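Local coordinates for L-ribulose 3-epimerase (Methylomonas sp. DH-1, PDB 7CJ7), which catalyses the manganese-dependent epimerization of ketoses at C3, most actively on L-ribulose, and works as a homodimer built on a TIM-barrel fold, at residues A35-I40 and D273-A278; D46-D51 and D90-K95; A96-Y101 and A143-N148. All blocks are in the same frame, centred on the assembly; numbering follows the deposited sequence.

Contact 1: residues A35-I40 and D273-A278; sequences AGYDYI and DLAGKA
Ala35 and Gly276 bring the two backbones together, their CA atoms 5.0 Å apart, where the turn leading into strand 39-43 passes beside helix 271-285. Gly36 ends the preceding helix with a positive phi and a Schellman motif, and the chain then extends through Tyr37 toward the barrel strand. The Tyr37 ring reaches across to the helix with its CG anti to the carbonyl carbon (chi1 -72°), and its hydroxyl does the main work. Tyr37 OH donates to the carbonyl oxygen of Ala275 at 2.7 Å. The bond is bent at the acceptor, with a C=O...donor angle of 126°, and the hydroxyl lies 18° from the carbonyl plane. Beside this bond the CE2 rim of Tyr37 rests on Ala275 CB at 3.9 Å, and the hydroxyl also touches Ala278 CB at 3.7 Å, one turn further along the helix. Ala35 adds a lighter apolar touch, its CB 4.3 Å from Ala275 CB. With a methyl or a hydrogen at Ala275, Gly276 and Ala278, this flank of the helix is low, and a large ring fits against it. A phenylalanine in place of Tyr37 would probably keep the ring packing but leave the carbonyl oxygen of Ala275 without its hydroxyl donor in a buried setting. Tyr37 and Ala278 also both pack on Phe245 of strand 242-245, while Ala275 meets Trp16. On the outer side of the helix Lys277 NZ forms a salt bridge with Asp273 OD2 at 3.0 Å, one turn back. The arrangement belongs to the closure of a TIM barrel, where the last helix of the chain packs against the turn that links helix 22-35 to the second strand.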
loop_
_atom_site.group_PDB
_atom_site.type_symbol
_atom_site.label_atom_id
_atom_site.label_comp_id
_atom_site.label_asym_id
_atom_site.label_seq_id
_atom_site.Cartn_x
_atom_site.Cartn_y
_atom_site.Cartn_z
ATOM N N ALA A 35 -21.292 -13.543 16.404
ATOM C CA ALA A 35 -19.978 -14.158 16.102
ATOM C C ALA A 35 -19.190 -14.460 17.388
ATOM O O ALA A 35 -18.237 -15.230 17.309
ATOM C CB ALA A 35 -19.203 -13.245 15.190
ATOM N N GLY A 36 -19.540 -13.841 18.517
ATOM C CA GLY A 36 -18.919 -14.117 19.830
ATOM C C GLY A 36 -17.830 -13.111 20.177
ATOM O O GLY A 36 -17.010 -13.400 21.061
ATOM N N TYR A 37 -17.807 -11.955 19.517
ATOM C CA TYR A 37 -16.868 -10.859 19.861
ATOM C C TYR A 37 -17.253 -10.254 21.220
ATOM O O TYR A 37 -18.437 -10.314 21.626
ATOM C CB TYR A 37 -16.824 -9.802 18.758
ATOM C CG TYR A 37 -16.123 -10.262 17.508
ATOM C CD1 TYR A 37 -14.749 -10.154 17.369
ATOM C CD2 TYR A 37 -16.828 -10.848 16.473
ATOM C CE1 TYR A 37 -14.104 -10.592 16.227
ATOM C CE2 TYR A 37 -16.199 -11.275 15.315
ATOM C CZ TYR A 37 -14.828 -11.157 15.195
ATOM O OH TYR A 37 -14.185 -11.577 14.064
ATOM N N ASP A 38 -16.255 -9.703 21.918
ATOM C CA ASP A 38 -16.417 -8.973 23.200
ATOM C C ASP A 38 -16.854 -7.527 22.937
ATOM O O ASP A 38 -17.598 -6.970 23.764
ATOM C CB ASP A 38 -15.116 -8.984 24.001
ATOM C CG ASP A 38 -14.642 -10.381 24.332
ATOM O OD1 ASP A 38 -15.450 -11.142 24.892
ATOM O OD2 ASP A 38 -13.480 -10.699 24.020
ATOM N N TYR A 39 -16.391 -6.919 21.848
ATOM C CA TYR A 39 -16.709 -5.501 21.552
ATOM C C TYR A 39 -16.834 -5.299 20.048
ATOM O O TYR A 39 -16.381 -6.139 19.252
ATOM C CB TYR A 39 -15.665 -4.557 22.164
ATOM C CG TYR A 39 -14.294 -4.615 21.540
ATOM C CD1 TYR A 39 -13.956 -3.806 20.473
ATOM C CD2 TYR A 39 -13.334 -5.496 21.997
ATOM C CE1 TYR A 39 -12.696 -3.847 19.899
ATOM C CE2 TYR A 39 -12.077 -5.564 21.421
ATOM C CZ TYR A 39 -11.758 -4.754 20.352
ATOM O OH TYR A 39 -10.523 -4.830 19.771
ATOM N N ILE A 40 -17.469 -4.195 19.686
ATOM C CA ILE A 40 -17.472 -3.669 18.293
ATOM C C ILE A 40 -16.628 -2.396 18.283
ATOM O O ILE A 40 -16.685 -1.624 19.256
ATOM C CB ILE A 40 -18.905 -3.420 17.805
ATOM C CG1 ILE A 40 -18.893 -2.904 16.365
ATOM C CG2 ILE A 40 -19.632 -2.473 18.743
ATOM C CD1 ILE A 40 -20.061 -3.335 15.554
ATOM N N ASP A 273 -19.905 -15.262 8.072
ATOM C CA ASP A 273 -18.896 -16.313 7.781
ATOM C C ASP A 273 -17.503 -15.714 8.000
ATOM O O ASP A 273 -16.658 -16.331 8.683
ATOM C CB ASP A 273 -19.053 -16.845 6.360
ATOM C CG ASP A 273 -18.084 -17.971 6.068
ATOM O OD1 ASP A 273 -18.274 -19.047 6.648
ATOM O OD2 ASP A 273 -17.137 -17.749 5.294
ATOM N N LEU A 274 -17.273 -14.542 7.424
ATOM C CA LEU A 274 -15.968 -13.845 7.509
ATOM C C LEU A 274 -15.620 -13.608 8.982
ATOM O O LEU A 274 -14.517 -13.990 9.383
ATOM C CB LEU A 274 -16.041 -12.527 6.744
ATOM C CG LEU A 274 -14.778 -11.676 6.850
ATOM C CD1 LEU A 274 -13.681 -12.221 5.950
ATOM C CD2 LEU A 274 -15.083 -10.225 6.523
ATOM N N ALA A 275 -16.536 -13.010 9.753
ATOM C CA ALA A 275 -16.296 -12.599 11.158
ATOM C C ALA A 275 -16.137 -13.827 12.062
ATOM O O ALA A 275 -15.274 -13.803 12.952
ATOM C CB ALA A 275 -17.415 -11.715 11.637
ATOM N N GLY A 276 -16.943 -14.867 11.855
ATOM C CA GLY A 276 -16.857 -16.102 12.656
ATOM C C GLY A 276 -15.527 -16.797 12.429
ATOM O O GLY A 276 -14.881 -17.206 13.421
ATOM N N LYS A 277 -15.117 -16.914 11.163
ATOM C CA LYS A 277 -13.859 -17.602 10.795
ATOM C C LYS A 277 -12.677 -16.783 11.320
ATOM O O LYS A 277 -11.696 -17.400 11.749
ATOM C CB LYS A 277 -13.776 -17.824 9.287
ATOM C CG LYS A 277 -14.610 -18.999 8.794
ATOM C CD LYS A 277 -14.455 -19.268 7.327
ATOM C CE LYS A 277 -15.192 -20.506 6.865
ATOM N NZ LYS A 277 -15.685 -20.317 5.483
ATOM N N ALA A 278 -12.769 -15.448 11.288
ATOM C CA ALA A 278 -11.688 -14.550 11.761
ATOM C C ALA A 278 -11.481 -14.764 13.259
ATOM O O ALA A 278 -10.325 -14.881 13.689
ATOM C CB ALA A 278 -12.000 -13.109 11.465
#

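Contact 2: residues D46-D51 and D90-K95; sequences DPWQID and DELLRK
Trp48 and Pro47 lie against one flank of helix 83-102, and Lys95 and Leu92 receive them. The close-packed part is a layered arrangement in which the aliphatic chain of Lys95 runs over one face of the Trp48 indole. Lys95 CG stands 3.7 Å from the centroid of the five-membered ring and 18° off its normal, a CH-pi contact. Further out, CE of Lys95 lies 3.6 Å from CD1 of Trp48. The Lys95 chain takes this path because it bends at chi2 (65°), which places CD over the pyrrole part of the indole. Pro47 wedges in beside it, its CG 3.8 Å from Lys95 CG, and its CD meets Leu92 CG at 3.9 Å, the two side chains crossing at about a right angle. Leu92 is buried, backed by Leu70 and Leu72 of strand 65-72. The solvent side is looser: the outer edge of the exposed Trp48 meets the side of Glu91, CZ2 to CG 4.1 Å, while its CH2 still reaches Leu92 CA at 3.7 Å. The loop is shaped by Asp46, whose OD1 accepts from Trp48 N at 3.1 Å in an Asx turn, within a type I turn from Asp46 to Gln49. Between these two segments the contact is carried by hydrocarbon and ring surfaces, and Lys95 takes part through its methylenes rather than its ammonium group, so the adhesion probably comes from dispersion and from the water shed by Trp48 and Pro47.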
loop_
_atom_site.group_PDB
_atom_site.type_symbol
_atom_site.label_atom_id
_atom_site.label_comp_id
_atom_site.label_asym_id
_atom_site.label_seq_id
_atom_site.Cartn_x
_atom_site.Cartn_y
_atom_site.Cartn_z
ATOM N N ASP A 46 -17.246 10.816 11.338
ATOM C CA ASP A 46 -18.128 11.975 11.653
ATOM C C ASP A 46 -18.839 11.707 12.972
ATOM O O ASP A 46 -19.939 11.167 12.993
ATOM C CB ASP A 46 -19.133 12.258 10.537
ATOM C CG ASP A 46 -20.016 13.469 10.804
ATOM O OD1 ASP A 46 -20.009 13.992 11.949
ATOM O OD2 ASP A 46 -20.705 13.879 9.871
ATOM N N PRO A 47 -18.238 12.083 14.120
ATOM C CA PRO A 47 -18.799 11.706 15.414
ATOM C C PRO A 47 -20.109 12.437 15.756
ATOM O O PRO A 47 -20.710 12.077 16.738
ATOM C CB PRO A 47 -17.683 12.048 16.412
ATOM C CG PRO A 47 -16.862 13.118 15.722
ATOM C CD PRO A 47 -17.004 12.876 14.230
ATOM N N TRP A 48 -20.536 13.412 14.948
ATOM C CA TRP A 48 -21.830 14.129 15.143
ATOM C C TRP A 48 -22.981 13.327 14.525
ATOM O O TRP A 48 -24.132 13.672 14.809
ATOM C CB TRP A 48 -21.778 15.549 14.565
ATOM C CG TRP A 48 -20.894 16.473 15.342
ATOM C CD1 TRP A 48 -21.227 17.187 16.457
ATOM C CD2 TRP A 48 -19.516 16.776 15.066
ATOM N NE1 TRP A 48 -20.152 17.917 16.890
ATOM C CE2 TRP A 48 -19.089 17.687 16.056
ATOM C CE3 TRP A 48 -18.609 16.377 14.077
ATOM C CZ2 TRP A 48 -17.790 18.192 16.086
ATOM C CZ3 TRP A 48 -17.327 16.883 14.105
ATOM C CH2 TRP A 48 -16.925 17.771 15.101
ATOM N N GLN A 49 -22.675 12.298 13.728
ATOM C CA GLN A 49 -23.667 11.559 12.900
ATOM C C GLN A 49 -24.312 10.443 13.726
ATOM O O GLN A 49 -25.363 9.926 13.307
ATOM C CB GLN A 49 -22.983 10.971 11.664
ATOM C CG GLN A 49 -23.898 10.850 10.458
ATOM C CD GLN A 49 -24.405 12.189 9.977
ATOM O OE1 GLN A 49 -24.369 12.495 8.787
ATOM N NE2 GLN A 49 -24.879 13.006 10.904
ATOM N N ILE A 50 -23.705 10.075 14.850
ATOM C CA ILE A 50 -24.082 8.856 15.622
ATOM C C ILE A 50 -25.176 9.216 16.634
ATOM O O ILE A 50 -25.006 10.205 17.361
ATOM C CB ILE A 50 -22.845 8.232 16.292
ATOM C CG1 ILE A 50 -23.225 7.056 17.184
ATOM C CG2 ILE A 50 -22.055 9.257 17.070
ATOM C CD1 ILE A 50 -22.064 6.152 17.506
ATOM N N ASP A 51 -26.266 8.445 16.660
ATOM C CA ASP A 51 -27.299 8.523 17.725
ATOM C C ASP A 51 -26.768 7.751 18.933
ATOM O O ASP A 51 -26.899 6.521 18.966
ATOM C CB ASP A 51 -28.662 8.002 17.258
ATOM C CG ASP A 51 -29.775 8.184 18.281
ATOM O OD1 ASP A 51 -29.466 8.301 19.491
ATOM O OD2 ASP A 51 -30.954 8.174 17.867
ATOM N N ASP A 90 -8.931 19.317 16.416
ATOM C CA ASP A 90 -9.012 19.261 17.900
ATOM C C ASP A 90 -10.484 19.067 18.286
ATOM O O ASP A 90 -10.766 18.230 19.167
ATOM C CB ASP A 90 -8.452 20.526 18.565
ATOM C CG ASP A 90 -6.934 20.667 18.561
ATOM O OD1 ASP A 90 -6.239 19.714 18.134
ATOM O OD2 ASP A 90 -6.451 21.755 18.973
ATOM N N GLU A 91 -11.385 19.811 17.634
ATOM C CA GLU A 91 -12.845 19.809 17.920
ATOM C C GLU A 91 -13.428 18.435 17.569
ATOM O O GLU A 91 -14.158 17.878 18.402
ATOM C CB GLU A 91 -13.516 20.952 17.166
ATOM C CG GLU A 91 -15.024 20.970 17.288
ATOM C CD GLU A 91 -15.678 21.997 16.372
ATOM O OE1 GLU A 91 -15.622 21.829 15.124
ATOM O OE2 GLU A 91 -16.219 22.975 16.903
ATOM N N LEU A 92 -13.090 17.880 16.406
ATOM C CA LEU A 92 -13.551 16.520 16.017
ATOM C C LEU A 92 -13.053 15.503 17.056
ATOM O O LEU A 92 -13.833 14.637 17.477
ATOM C CB LEU A 92 -13.067 16.178 14.607
ATOM C CG LEU A 92 -13.729 14.949 13.981
ATOM C CD1 LEU A 92 -13.702 15.027 12.462
ATOM C CD2 LEU A 92 -13.065 13.673 14.458
ATOM N N LEU A 93 -11.791 15.578 17.466
ATOM C CA LEU A 93 -11.224 14.561 18.394
ATOM C C LEU A 93 -11.890 14.675 19.776
ATOM O O LEU A 93 -12.129 13.625 20.427
ATOM C CB LEU A 93 -9.709 14.747 18.458
ATOM C CG LEU A 93 -8.965 14.371 17.178
ATOM C CD1 LEU A 93 -7.556 14.942 17.189
ATOM C CD2 LEU A 93 -8.945 12.854 16.978
ATOM N N ARG A 94 -12.201 15.891 20.222
ATOM C CA ARG A 94 -12.937 16.105 21.496
ATOM C C ARG A 94 -14.319 15.446 21.384
ATOM O O ARG A 94 -14.715 14.726 22.312
ATOM C CB ARG A 94 -13.015 17.600 21.837
ATOM C CG ARG A 94 -11.708 18.191 22.359
ATOM C CD ARG A 94 -11.956 19.510 23.072
ATOM N NE ARG A 94 -12.610 20.465 22.188
ATOM C CZ ARG A 94 -11.972 21.308 21.381
ATOM N NH1 ARG A 94 -10.652 21.345 21.383
ATOM N NH2 ARG A 94 -12.651 22.125 20.592
ATOM N N LYS A 95 -15.018 15.656 20.271
ATOM C CA LYS A 95 -16.380 15.099 20.070
ATOM C C LYS A 95 -16.303 13.566 20.060
ATOM O O LYS A 95 -17.179 12.929 20.686
ATOM C CB LYS A 95 -17.006 15.624 18.778
ATOM C CG LYS A 95 -18.439 15.167 18.542
ATOM C CD LYS A 95 -19.419 15.693 19.573
ATOM C CE LYS A 95 -20.806 15.116 19.403
ATOM N NZ LYS A 95 -21.715 15.560 20.485
#

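Contact 3: residues A96-Y101 and A143-N148; sequences ATDVLY and ADKGIN
Asp98 OD1 is gripped by two groups: Lys145 NZ at 2.9 Å, in a salt bridge, and the hydroxyl of Tyr141 on helix 125-143. The ammonium approaches from above the carboxylate plane, 60° out of it. A water joins the same two residues by a second path, 2.8 Å from the backbone oxygen of Asp98, to which it donates, while its bond from Lys145 NZ is weak. The lysine spans this distance with its chain extended beyond CG, and on the way it passes Tyr101. Lys145 CB lies 3.6 Å from Tyr101 CD1, and the two side chains cross at about a right angle. The backbone oxygen of Lys145 meets the edge of the same ring, in its plane, 3.3 Å from CD1. The carbonyl thus meets the ring at its edge, while the aliphatic stem lies above the ring plane on the CD1 side, beside a loop turned by a type I turn from Ala143 to Gly146, the glycine having a positive phi of 66°. Beneath this polar, partly open side lies an apolar one, centred on the buried Ile147. Its CD1 sits 3.5 Å from the carbonyl oxygen of Thr97 and also touches Thr97 CG2 and Tyr101 CB, so that it rests against the helix surface. Its other branch, CG2, packs on Leu100 CD2 at 3.7 Å. Ile147 carries CG1 anti to the carbonyl carbon (chi1 -75°), and the CG1-CD1 branch reaches Thr97 and Tyr101 as well as Leu100. Thr97 OG1, by contrast, bonds to Leu93 O within its own helix. Helix 83-102 is thus held to the loop between helix 125-143 and strand 148-152, with Leu100 and Thr97 also packing on Leu108 of strand 107-112 and Thr97 on Leu138 of helix 125-143.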
loop_
_atom_site.group_PDB
_atom_site.type_symbol
_atom_site.label_atom_id
_atom_site.label_comp_id
_atom_site.label_asym_id
_atom_site.label_seq_id
_atom_site.Cartn_x
_atom_site.Cartn_y
_atom_site.Cartn_z
ATOM N N ALA A 96 -15.294 12.995 19.396
ATOM C CA ALA A 96 -15.093 11.530 19.310
ATOM C C ALA A 96 -14.851 10.988 20.720
ATOM O O ALA A 96 -15.458 9.968 21.084
ATOM C CB ALA A 96 -13.965 11.186 18.371
ATOM N N THR A 97 -14.027 11.678 21.505
ATOM C CA THR A 97 -13.748 11.309 22.917
ATOM C C THR A 97 -15.064 11.316 23.701
ATOM O O THR A 97 -15.310 10.372 24.457
ATOM C CB THR A 97 -12.698 12.240 23.530
ATOM O OG1 THR A 97 -11.503 12.158 22.748
ATOM C CG2 THR A 97 -12.393 11.891 24.966
ATOM N N ASP A 98 -15.881 12.349 23.520
ATOM C CA ASP A 98 -17.166 12.523 24.244
ATOM C C ASP A 98 -18.097 11.356 23.906
ATOM O O ASP A 98 -18.761 10.828 24.817
ATOM C CB ASP A 98 -17.828 13.853 23.891
ATOM C CG ASP A 98 -17.111 15.094 24.413
ATOM O OD1 ASP A 98 -16.186 14.957 25.247
ATOM O OD2 ASP A 98 -17.510 16.195 24.002
ATOM N N VAL A 99 -18.171 10.984 22.634
ATOM C CA VAL A 99 -19.052 9.880 22.168
ATOM C C VAL A 99 -18.564 8.585 22.812
ATOM O O VAL A 99 -19.394 7.836 23.338
ATOM C CB VAL A 99 -19.076 9.772 20.637
ATOM C CG1 VAL A 99 -19.714 8.468 20.177
ATOM C CG2 VAL A 99 -19.791 10.964 20.028
ATOM N N LEU A 100 -17.249 8.346 22.778
ATOM C CA LEU A 100 -16.651 7.113 23.335
ATOM C C LEU A 100 -16.979 7.031 24.830
ATOM O O LEU A 100 -17.428 5.974 25.275
ATOM C CB LEU A 100 -15.146 7.137 23.089
ATOM C CG LEU A 100 -14.356 5.974 23.681
ATOM C CD1 LEU A 100 -14.773 4.647 23.065
ATOM C CD2 LEU A 100 -12.871 6.208 23.479
ATOM N N TYR A 101 -16.793 8.122 25.575
ATOM C CA TYR A 101 -17.099 8.170 27.029
ATOM C C TYR A 101 -18.573 7.816 27.258
ATOM O O TYR A 101 -18.875 7.016 28.169
ATOM C CB TYR A 101 -16.794 9.541 27.631
ATOM C CG TYR A 101 -17.168 9.649 29.090
ATOM C CD1 TYR A 101 -16.310 9.215 30.085
ATOM C CD2 TYR A 101 -18.395 10.160 29.470
ATOM C CE1 TYR A 101 -16.650 9.310 31.425
ATOM C CE2 TYR A 101 -18.757 10.250 30.801
ATOM C CZ TYR A 101 -17.881 9.826 31.782
ATOM O OH TYR A 101 -18.237 9.941 33.092
ATOM N N ALA A 143 -7.815 11.994 29.181
ATOM C CA ALA A 143 -7.379 11.541 30.525
ATOM C C ALA A 143 -8.468 11.898 31.540
ATOM O O ALA A 143 -8.645 11.159 32.516
ATOM C CB ALA A 143 -6.047 12.156 30.882
ATOM N N ASP A 144 -9.186 12.993 31.296
ATOM C CA ASP A 144 -10.252 13.504 32.195
ATOM C C ASP A 144 -11.472 12.571 32.135
ATOM O O ASP A 144 -12.278 12.612 33.083
ATOM C CB ASP A 144 -10.580 14.955 31.842
ATOM C CG ASP A 144 -9.463 15.935 32.182
ATOM O OD1 ASP A 144 -8.799 15.748 33.230
ATOM O OD2 ASP A 144 -9.261 16.886 31.399
ATOM N N LYS A 145 -11.587 11.738 31.092
ATOM C CA LYS A 145 -12.757 10.842 30.863
ATOM C C LYS A 145 -12.337 9.368 30.901
ATOM O O LYS A 145 -13.106 8.528 30.416
ATOM C CB LYS A 145 -13.403 11.214 29.528
ATOM C CG LYS A 145 -13.971 12.623 29.509
ATOM C CD LYS A 145 -14.913 12.904 28.372
ATOM C CE LYS A 145 -15.649 14.212 28.576
ATOM N NZ LYS A 145 -16.967 14.219 27.901
ATOM N N GLY A 146 -11.157 9.064 31.451
ATOM C CA GLY A 146 -10.673 7.681 31.644
ATOM C C GLY A 146 -10.415 6.962 30.330
ATOM O O GLY A 146 -10.560 5.725 30.275
ATOM N N ILE A 147 -9.996 7.695 29.302
ATOM C CA ILE A 147 -9.815 7.140 27.934
ATOM C C ILE A 147 -8.323 7.146 27.569
ATOM O O ILE A 147 -7.626 8.157 27.809
ATOM C CB ILE A 147 -10.705 7.900 26.933
ATOM C CG1 ILE A 147 -12.176 7.482 27.086
ATOM C CG2 ILE A 147 -10.205 7.717 25.507
ATOM C CD1 ILE A 147 -13.153 8.465 26.509
ATOM N N ASN A 148 -7.843 6.015 27.061
ATOM C CA ASN A 148 -6.513 5.892 26.414
ATOM C C ASN A 148 -6.651 6.226 24.926
ATOM O O ASN A 148 -7.669 5.849 24.303
ATOM C CB ASN A 148 -5.918 4.492 26.559
ATOM C CG ASN A 148 -5.769 4.030 27.988
ATOM O OD1 ASN A 148 -5.258 4.766 28.825
ATOM N ND2 ASN A 148 -6.181 2.802 28.261
HETATM O O HOH W 1 -19.222 12.584 26.901
#

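Overall arrangement
All three contacts tie peripheral elements of one eight-stranded parallel barrel together. Contact 1 spans most of the chain, joining the turn before the second strand to the final helix, 271-285, and both other contacts are nested inside the loop it closes. Contacts 2 and 3 come in series, use successive parts of helix 83-102 and have centres 12 Å apart. They touch directly, Pro47 O lying 3.6 Å from Val99 CG2. Contact 1 is remote, its centre about 25 Å from contact 3 and 26 Å from contact 2. Helix 83-102 is therefore joined to the loops before helix 52-61 and strand 148-152, while contact 1 brings the early and the last parts of the chain together on the outside of the barrel.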